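Local structure of transcription anti-terminator antagonist UpxZ (Bacteroides uniformis ATCC 8492, 4EPZ) at residues I56-E59 against G60-L64; I87-R90 against I91-M95; S134-T137 against D138-E142. The protein probably antagonises transcription anti-termination and so takes part in regulating the synthesis of capsular polysaccharides. One frame throughout, in Å; residues are numbered along the deposited sequence. Where two conformers were deposited one is given.

Contact 1 (I56-E59 against G60-L64); sequences IEEE and GNLCL
CG of N61 swings beside its own backbone N (chi1 -83°), while E57 sends CG opposite its backbone N and stays extended from there; the two side chains, one helical turn apart, therefore lie side by side and point the same way. The N61 carboxamide folds back over the preceding turn, and ND2 donates to E57 O at 2.9 Å. This bond is bent, 137° at the hydrogen, with the donor above the carbonyl plane. N61 N reaches the same oxygen, at 3.1 Å, from the opposite face, so E57 O is gripped twice by one residue. A water accepts from N61 ND2 at 3.0 Å and donates to E57 OE2 at 2.7 Å. Asparagine suits the place because its NH2 group can serve a carbonyl and a water together, while the carboxylate of E57 remains at the exposed edge.

All this belongs to the opening of helix 56-72, where G60, L62 and C63 bond back through their amides to I56, E58 and E59 in the usual i to i-4 pattern. The backbone N of G60 is touched by CD1 of the loop residue I94. E59 is the buried glutamate: its chain bends at CG (chi2 66°), bringing OE2 to 3.8 Å from C63 SG. Its OE1 lies 4.1 Å from L62 CD1, the two side chains crossing at about a right angle. The charge is matched by a salt bridge from OE2 to R90 of helix 80-92. E58, on the partly exposed side, bonds through OE1 to S53.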
loop_
_atom_site.group_PDB
_atom_site.type_symbol
_atom_site.label_atom_id
_atom_site.label_comp_id
_atom_site.label_asym_id
_atom_site.label_seq_id
_atom_site.Cartn_x
_atom_site.Cartn_y
_atom_site.Cartn_z
ATOM N N ILE A 56 -11.049 -1.802 13.558
ATOM C CA ILE A 56 -9.946 -2.433 12.806
ATOM C C ILE A 56 -10.113 -2.377 11.300
ATOM O O ILE A 56 -9.106 -2.160 10.625
ATOM C CB ILE A 56 -9.554 -3.859 13.244
ATOM C CG1 ILE A 56 -10.721 -4.863 13.054
ATOM C CG2 ILE A 56 -8.974 -3.823 14.669
ATOM C CD1 ILE A 56 -10.364 -6.298 13.238
ATOM N N GLU A 57 -11.325 -2.516 10.765
ATOM C CA GLU A 57 -11.499 -2.431 9.296
ATOM C C GLU A 57 -11.241 -0.992 8.813
ATOM O O GLU A 57 -10.597 -0.796 7.781
ATOM C CB GLU A 57 -12.915 -2.923 8.905
ATOM C CG GLU A 57 -13.127 -2.941 7.400
ATOM C CD GLU A 57 -14.475 -3.427 6.877
ATOM O OE1 GLU A 57 -15.208 -4.098 7.630
ATOM O OE2 GLU A 57 -14.800 -3.103 5.713
ATOM N N GLU A 58 -11.735 0.008 9.551
ATOM C CA GLU A 58 -11.509 1.398 9.161
ATOM C C GLU A 58 -9.999 1.714 9.268
ATOM O O GLU A 58 -9.420 2.252 8.326
ATOM C CB GLU A 58 -12.343 2.320 10.025
ATOM C CG GLU A 58 -12.205 3.753 9.569
ATOM C CD GLU A 58 -13.074 4.667 10.392
ATOM O OE1 GLU A 58 -12.723 4.905 11.567
ATOM O OE2 GLU A 58 -14.172 5.025 9.910
ATOM N N GLU A 59 -9.369 1.311 10.388
ATOM C CA GLU A 59 -7.931 1.471 10.592
ATOM C C GLU A 59 -7.125 0.787 9.448
ATOM O O GLU A 59 -6.212 1.413 8.922
ATOM C CB GLU A 59 -7.527 0.950 11.989
ATOM C CG GLU A 59 -6.039 1.101 12.353
ATOM C CD GLU A 59 -5.426 2.488 12.520
ATOM O OE1 GLU A 59 -6.093 3.506 12.214
ATOM O OE2 GLU A 59 -4.278 2.553 13.022
ATOM N N GLY A 60 -7.491 -0.434 9.032
ATOM C CA GLY A 60 -6.836 -1.094 7.904
ATOM C C GLY A 60 -6.915 -0.260 6.631
ATOM O O GLY A 60 -5.925 -0.106 5.912
ATOM N N ASN A 61 -8.111 0.267 6.314
ATOM C CA ASN A 61 -8.297 1.057 5.089
ATOM C C ASN A 61 -7.511 2.365 5.163
ATOM O O ASN A 61 -6.947 2.786 4.150
ATOM C CB ASN A 61 -9.780 1.340 4.872
ATOM C CG ASN A 61 -10.417 0.160 4.200
ATOM O OD1 ASN A 61 -10.154 -0.098 3.024
ATOM N ND2 ASN A 61 -11.210 -0.613 4.934
ATOM N N LEU A 62 -7.510 3.017 6.351
ATOM C CA LEU A 62 -6.729 4.245 6.545
ATOM C C LEU A 62 -5.235 3.969 6.322
ATOM O O LEU A 62 -4.560 4.702 5.581
ATOM C CB LEU A 62 -6.950 4.767 7.971
ATOM C CG LEU A 62 -8.178 5.625 8.252
ATOM C CD1 LEU A 62 -8.269 5.894 9.768
ATOM C CD2 LEU A 62 -8.066 6.998 7.527
ATOM N N CYS A 63 -4.709 2.918 6.975
ATOM C CA CYS A 63 -3.297 2.561 6.855
ATOM C C CYS A 63 -2.935 2.215 5.439
ATOM O O CYS A 63 -1.870 2.608 4.972
ATOM C CB CYS A 63 -2.969 1.414 7.787
ATOM S SG CYS A 63 -2.924 1.929 9.504
ATOM N N LEU A 64 -3.789 1.424 4.766
ATOM C CA LEU A 64 -3.492 1.071 3.388
ATOM C C LEU A 64 -3.465 2.320 2.506
ATOM O O LEU A 64 -2.524 2.480 1.722
ATOM C CB LEU A 64 -4.495 0.058 2.839
ATOM C CG LEU A 64 -4.238 -0.357 1.374
ATOM C CD1 LEU A 64 -2.869 -1.040 1.221
ATOM C CD2 LEU A 64 -5.365 -1.248 0.854
HETATM O O HOH W 1 -12.739 -2.956 3.967
#

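Contact 2 (I87-R90 against I91-M95); sequences ILDR and IYNIM
D89 OD2 accepts a hydrogen bond from a water at 2.6 Å, and that water in turn accepts from N93 ND2 at 3.0 Å, joining two side chains one turn apart. The direct gap, 3.9 Å from D89 OD2 to N93 ND2, is too wide for a bond, and the carboxylate and amide planes stand 74° apart. With CG beside its backbone N (chi1 -70°), N93 lays its amide carbon over the preceding turn, CG 3.3 Å from D89 O, and its N donates to that same carbonyl. Aspartate and asparagine suit this exposed face because both can hold water.

The side of helix 80-92 turned to helix 56-72 carries I87 and I91, with R90 beside them, paired with E59. I91 leans back along it, CG1 only 3.3 Å from I87 O, and CD1 meets I87 CG2 at 3.9 Å. Branched isoleucines fill this side well: I91 also packs on C63 and L107, and I87 on L66 and Y70, so the pair lies among helices 56-72 and 102-115. With alanine here, the methyl end that meets I87 would be missing, which is likely to open a gap between I87, C63 and L107. Y92 has its CD2 3.3 Å from L88 O, and its hydroxyl bonds to D117.

Further on, I91 O accepts from both I94 N, at 3.0 Å, and M95 N (a selenomethionine), so one carbonyl serves two amides, three and four residues on. The chemistry is thus divided: I87 and I91 meet by direct apolar contact, whereas on the exposed side the carboxylate of D89 and the amide of N93 are linked through water.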
loop_
_atom_site.group_PDB
_atom_site.type_symbol
_atom_site.label_atom_id
_atom_site.label_comp_id
_atom_site.label_asym_id
_atom_site.label_seq_id
_atom_site.Cartn_x
_atom_site.Cartn_y
_atom_site.Cartn_z
ATOM N N ILE A 87 3.015 4.359 10.122
ATOM C CA ILE A 87 1.933 3.619 9.478
ATOM C C ILE A 87 2.171 2.130 9.581
ATOM O O ILE A 87 1.243 1.363 9.931
ATOM C CB ILE A 87 1.800 4.084 8.003
ATOM C CG1 ILE A 87 1.375 5.559 7.965
ATOM C CG2 ILE A 87 0.761 3.216 7.290
ATOM C CD1 ILE A 87 1.810 6.227 6.626
ATOM N N LEU A 88 3.400 1.688 9.294
ATOM C CA LEU A 88 3.728 0.275 9.427
ATOM C C LEU A 88 3.466 -0.237 10.849
ATOM O O LEU A 88 2.891 -1.321 11.021
ATOM C CB LEU A 88 5.185 0.025 9.050
ATOM C CG LEU A 88 5.466 0.108 7.574
ATOM C CD1 LEU A 88 6.967 0.312 7.343
ATOM C CD2 LEU A 88 4.930 -1.128 6.796
ATOM N N ASP A 89 3.826 0.562 11.853
ATOM C CA ASP A 89 3.598 0.169 13.253
ATOM C C ASP A 89 2.094 0.019 13.522
ATOM O O ASP A 89 1.662 -0.973 14.134
ATOM C CB ASP A 89 4.226 1.219 14.186
ATOM C CG ASP A 89 4.155 0.819 15.625
ATOM O OD1 ASP A 89 4.821 -0.169 15.993
ATOM O OD2 ASP A 89 3.475 1.525 16.396
ATOM N N ARG A 90 1.293 0.941 12.981
ATOM C CA ARG A 90 -0.169 0.835 13.120
ATOM C C ARG A 90 -0.694 -0.442 12.442
ATOM O O ARG A 90 -1.627 -1.086 12.960
ATOM C CB ARG A 90 -0.839 2.082 12.537
ATOM C CG ARG A 90 -0.626 3.330 13.422
ATOM C CD ARG A 90 -0.994 4.590 12.645
ATOM N NE ARG A 90 -2.387 4.567 12.190
ATOM C CZ ARG A 90 -2.964 5.537 11.487
ATOM N NH1 ARG A 90 -2.284 6.632 11.171
ATOM N NH2 ARG A 90 -4.226 5.424 11.106
ATOM N N ILE A 91 -0.096 -0.823 11.283
ATOM C CA ILE A 91 -0.534 -2.041 10.584
ATOM C C ILE A 91 -0.155 -3.291 11.387
ATOM O O ILE A 91 -0.986 -4.191 11.526
ATOM C CB ILE A 91 0.054 -2.063 9.159
ATOM C CG1 ILE A 91 -0.562 -0.925 8.296
ATOM C CG2 ILE A 91 -0.127 -3.432 8.522
ATOM C CD1 ILE A 91 0.250 -0.680 6.992
ATOM N N TYR A 92 1.088 -3.372 11.907
ATOM C CA TYR A 92 1.486 -4.535 12.702
ATOM C C TYR A 92 0.572 -4.698 13.938
ATOM O O TYR A 92 0.270 -5.824 14.308
ATOM C CB TYR A 92 2.940 -4.405 13.155
ATOM C CG TYR A 92 3.960 -4.901 12.151
ATOM C CD1 TYR A 92 4.181 -6.265 11.967
ATOM C CD2 TYR A 92 4.776 -4.008 11.457
ATOM C CE1 TYR A 92 5.160 -6.730 11.088
ATOM C CE2 TYR A 92 5.756 -4.461 10.576
ATOM C CZ TYR A 92 5.929 -5.823 10.380
ATOM O OH TYR A 92 6.928 -6.250 9.553
ATOM N N ASN A 93 0.050 -3.595 14.489
ATOM C CA ASN A 93 -0.846 -3.657 15.648
ATOM C C ASN A 93 -2.227 -4.196 15.327
ATOM O O ASN A 93 -2.946 -4.570 16.260
ATOM C CB ASN A 93 -0.982 -2.278 16.300
ATOM C CG ASN A 93 0.262 -1.827 17.006
ATOM O OD1 ASN A 93 1.187 -2.607 17.292
ATOM N ND2 ASN A 93 0.327 -0.541 17.271
ATOM N N ILE A 94 -2.641 -4.219 14.052
ATOM C CA ILE A 94 -3.987 -4.742 13.758
ATOM C C ILE A 94 -3.953 -5.999 12.869
ATOM O O ILE A 94 -4.995 -6.630 12.713
ATOM C CB ILE A 94 -4.888 -3.643 13.089
ATOM C CG1 ILE A 94 -4.356 -3.222 11.689
ATOM C CG2 ILE A 94 -5.108 -2.470 14.046
ATOM C CD1 ILE A 94 -5.313 -2.400 10.845
HETATM N N MSE A 95 -2.807 -6.307 12.202
HETATM C CA MSE A 95 -2.768 -7.371 11.190
HETATM C C MSE A 95 -3.385 -8.692 11.650
HETATM O O MSE A 95 -4.229 -9.238 10.928
HETATM C CB MSE A 95 -1.314 -7.607 10.692
HETATM C CG MSE A 95 -1.239 -8.559 9.526
HETATM SE SE MSE A 95 -1.938 -7.660 7.961
HETATM C CE MSE A 95 -0.363 -6.766 7.482
HETATM O O HOH W 2 2.548 0.804 18.701
HETATM O O HOH W 3 3.649 -2.541 16.457
#

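Contact 3 (S134-T137 against D138-E142)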
loop_
_atom_site.group_PDB
_atom_site.type_symbol
_atom_site.label_atom_id
_atom_site.label_comp_id
_atom_site.label_asym_id
_atom_site.label_seq_id
_atom_site.Cartn_x
_atom_site.Cartn_y
_atom_site.Cartn_z
ATOM N N SER A 134 -8.248 -20.856 -11.303
ATOM C CA SER A 134 -9.062 -20.886 -12.520
ATOM C C SER A 134 -9.972 -19.654 -12.667
ATOM O O SER A 134 -10.558 -19.459 -13.732
ATOM C CB SER A 134 -9.882 -22.168 -12.580
ATOM O OG SER A 134 -9.022 -23.258 -12.864
ATOM N N ASP A 135 -10.050 -18.780 -11.632
ATOM C CA ASP A 135 -10.904 -17.582 -11.697
ATOM C C ASP A 135 -10.425 -16.520 -10.714
ATOM O O ASP A 135 -11.115 -16.161 -9.763
ATOM C CB ASP A 135 -12.397 -17.936 -11.440
ATOM C CG ASP A 135 -13.426 -16.909 -11.905
ATOM O OD1 ASP A 135 -13.033 -15.932 -12.597
ATOM O OD2 ASP A 135 -14.630 -17.101 -11.617
ATOM N N LEU A 136 -9.233 -16.023 -10.945
ATOM C CA LEU A 136 -8.715 -14.962 -10.091
ATOM C C LEU A 136 -9.371 -13.666 -10.518
ATOM O O LEU A 136 -9.525 -13.437 -11.732
ATOM C CB LEU A 136 -7.185 -14.860 -10.223
ATOM C CG LEU A 136 -6.330 -16.035 -9.773
ATOM C CD1 LEU A 136 -4.901 -15.918 -10.345
ATOM C CD2 LEU A 136 -6.320 -16.178 -8.266
ATOM N N THR A 137 -9.750 -12.817 -9.555
ATOM C CA THR A 137 -10.304 -11.491 -9.846
ATOM C C THR A 137 -9.207 -10.595 -10.443
ATOM O O THR A 137 -8.019 -10.886 -10.255
ATOM C CB THR A 137 -10.900 -10.847 -8.591
ATOM O OG1 THR A 137 -9.821 -10.401 -7.765
ATOM C CG2 THR A 137 -11.834 -11.801 -7.795
ATOM N N ASP A 138 -9.590 -9.494 -11.124
ATOM C CA ASP A 138 -8.601 -8.539 -11.662
ATOM C C ASP A 138 -7.675 -7.993 -10.527
ATOM O O ASP A 138 -6.459 -7.891 -10.722
ATOM C CB ASP A 138 -9.333 -7.365 -12.351
ATOM C CG ASP A 138 -10.011 -7.723 -13.669
ATOM O OD1 ASP A 138 -9.942 -8.917 -14.076
ATOM O OD2 ASP A 138 -10.571 -6.802 -14.322
ATOM N N GLU A 139 -8.244 -7.693 -9.334
ATOM C CA GLU A 139 -7.473 -7.166 -8.193
ATOM C C GLU A 139 -6.528 -8.221 -7.610
ATOM O O GLU A 139 -5.433 -7.877 -7.165
ATOM C CB GLU A 139 -8.406 -6.639 -7.074
ATOM C CG GLU A 139 -9.197 -5.386 -7.445
ATOM C CD GLU A 139 -10.238 -5.521 -8.545
ATOM O OE1 GLU A 139 -10.752 -6.648 -8.752
ATOM O OE2 GLU A 139 -10.504 -4.503 -9.231
ATOM N N GLN A 140 -6.975 -9.484 -7.555
ATOM C CA GLN A 140 -6.139 -10.592 -7.083
ATOM C C GLN A 140 -4.960 -10.759 -8.036
ATOM O O GLN A 140 -3.823 -10.851 -7.585
ATOM C CB GLN A 140 -6.962 -11.887 -7.017
ATOM C CG GLN A 140 -7.922 -11.835 -5.844
ATOM C CD GLN A 140 -8.872 -13.006 -5.799
ATOM O OE1 GLN A 140 -9.001 -13.812 -6.735
ATOM N NE2 GLN A 140 -9.650 -13.040 -4.721
ATOM N N LYS A 141 -5.221 -10.715 -9.362
ATOM C CA LYS A 141 -4.113 -10.835 -10.328
ATOM C C LYS A 141 -3.106 -9.695 -10.142
ATOM O O LYS A 141 -1.907 -9.946 -10.152
ATOM C CB LYS A 141 -4.635 -10.850 -11.768
ATOM C CG LYS A 141 -5.348 -12.133 -12.136
ATOM C CD LYS A 141 -6.009 -11.952 -13.507
ATOM C CE LYS A 141 -6.768 -13.185 -13.900
ATOM N NZ LYS A 141 -7.449 -12.998 -15.208
ATOM N N GLU A 142 -3.584 -8.456 -9.963
ATOM C CA GLU A 142 -2.724 -7.289 -9.796
ATOM C C GLU A 142 -1.866 -7.375 -8.535
ATOM O O GLU A 142 -0.679 -7.076 -8.611
ATOM C CB GLU A 142 -3.537 -5.999 -9.719
ATOM C CG GLU A 142 -4.104 -5.511 -11.043
ATOM C CD GLU A 142 -4.605 -4.077 -10.979
ATOM O OE1 GLU A 142 -4.192 -3.342 -10.047
ATOM O OE2 GLU A 142 -5.396 -3.681 -11.866
HETATM O O HOH W 4 -10.149 -16.252 -6.925
HETATM O O HOH W 5 -10.371 -11.271 -13.494
#
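The side chain of Q140 doubles back on T137, and each of its atoms meets something there. CB starts near T137 OG1, and CG passes that same oxygen at 3.1 Å, a snug fit. CD comes next, 3.8 Å from T137 CG2. At the tip, OE1 accepts from T137 N at 3.1 Å; the N-H points almost straight at it (167°), although the donor sits 46° out of the amide's carbonyl plane. OE1 also accepts a hydrogen bond from a water at 2.7 Å, and this water donates to D135 O as well. NE2 ends close to T137 CG2.

The return bond runs from Q140 N to T137 OG1, 3.0 Å. OG1 stands between the backbone N and the carbonyl carbon of its own residue (chi1 75°), which turns it toward the first turn of the helix. T137 is therefore the N-cap of helix 138-152, and the two reciprocal bonds make a capping box, with Q140 at N3. Threonine suits the cap because its hydroxyl can accept from an amide of the first turn, where the i to i-4 pattern has not yet begun.

That pattern starts with the next residue, K141 N donating to T137 O at 2.9 Å. K141 stretches its aliphatic part along L136, CG 3.8 Å from L136 CB, which shields the leucine at the surface. L136 also packs on W131, as does Q140. A second water spans L136 O and D138 OD1. Each residue of the box supplies one side-chain acceptor and one backbone donor, so two amides at an exposed helix start are satisfied without the help of any charged group.

In the fold
From the N terminus, the chain passes through helices 5-20 and 32-49 before reaching contact 1, at the start of helix 56-72. Contact 2 follows at the far end of the next helix, 80-92, and contact 3 much later, where the loop after helix 118-129 enters helix 138-152. Each joins neighbouring residues and closes only a helical turn, so the three stand in series and none nests or crosses. Contacts 1 and 2, their centres about 9 Å apart, touch directly: C63 CB packs against I91 CG1, binding consecutive helices within the UpxZ family region. Contact 3 touches neither; its nearest atoms are about 10 Å from contact 1 and 16 Å from contact 2.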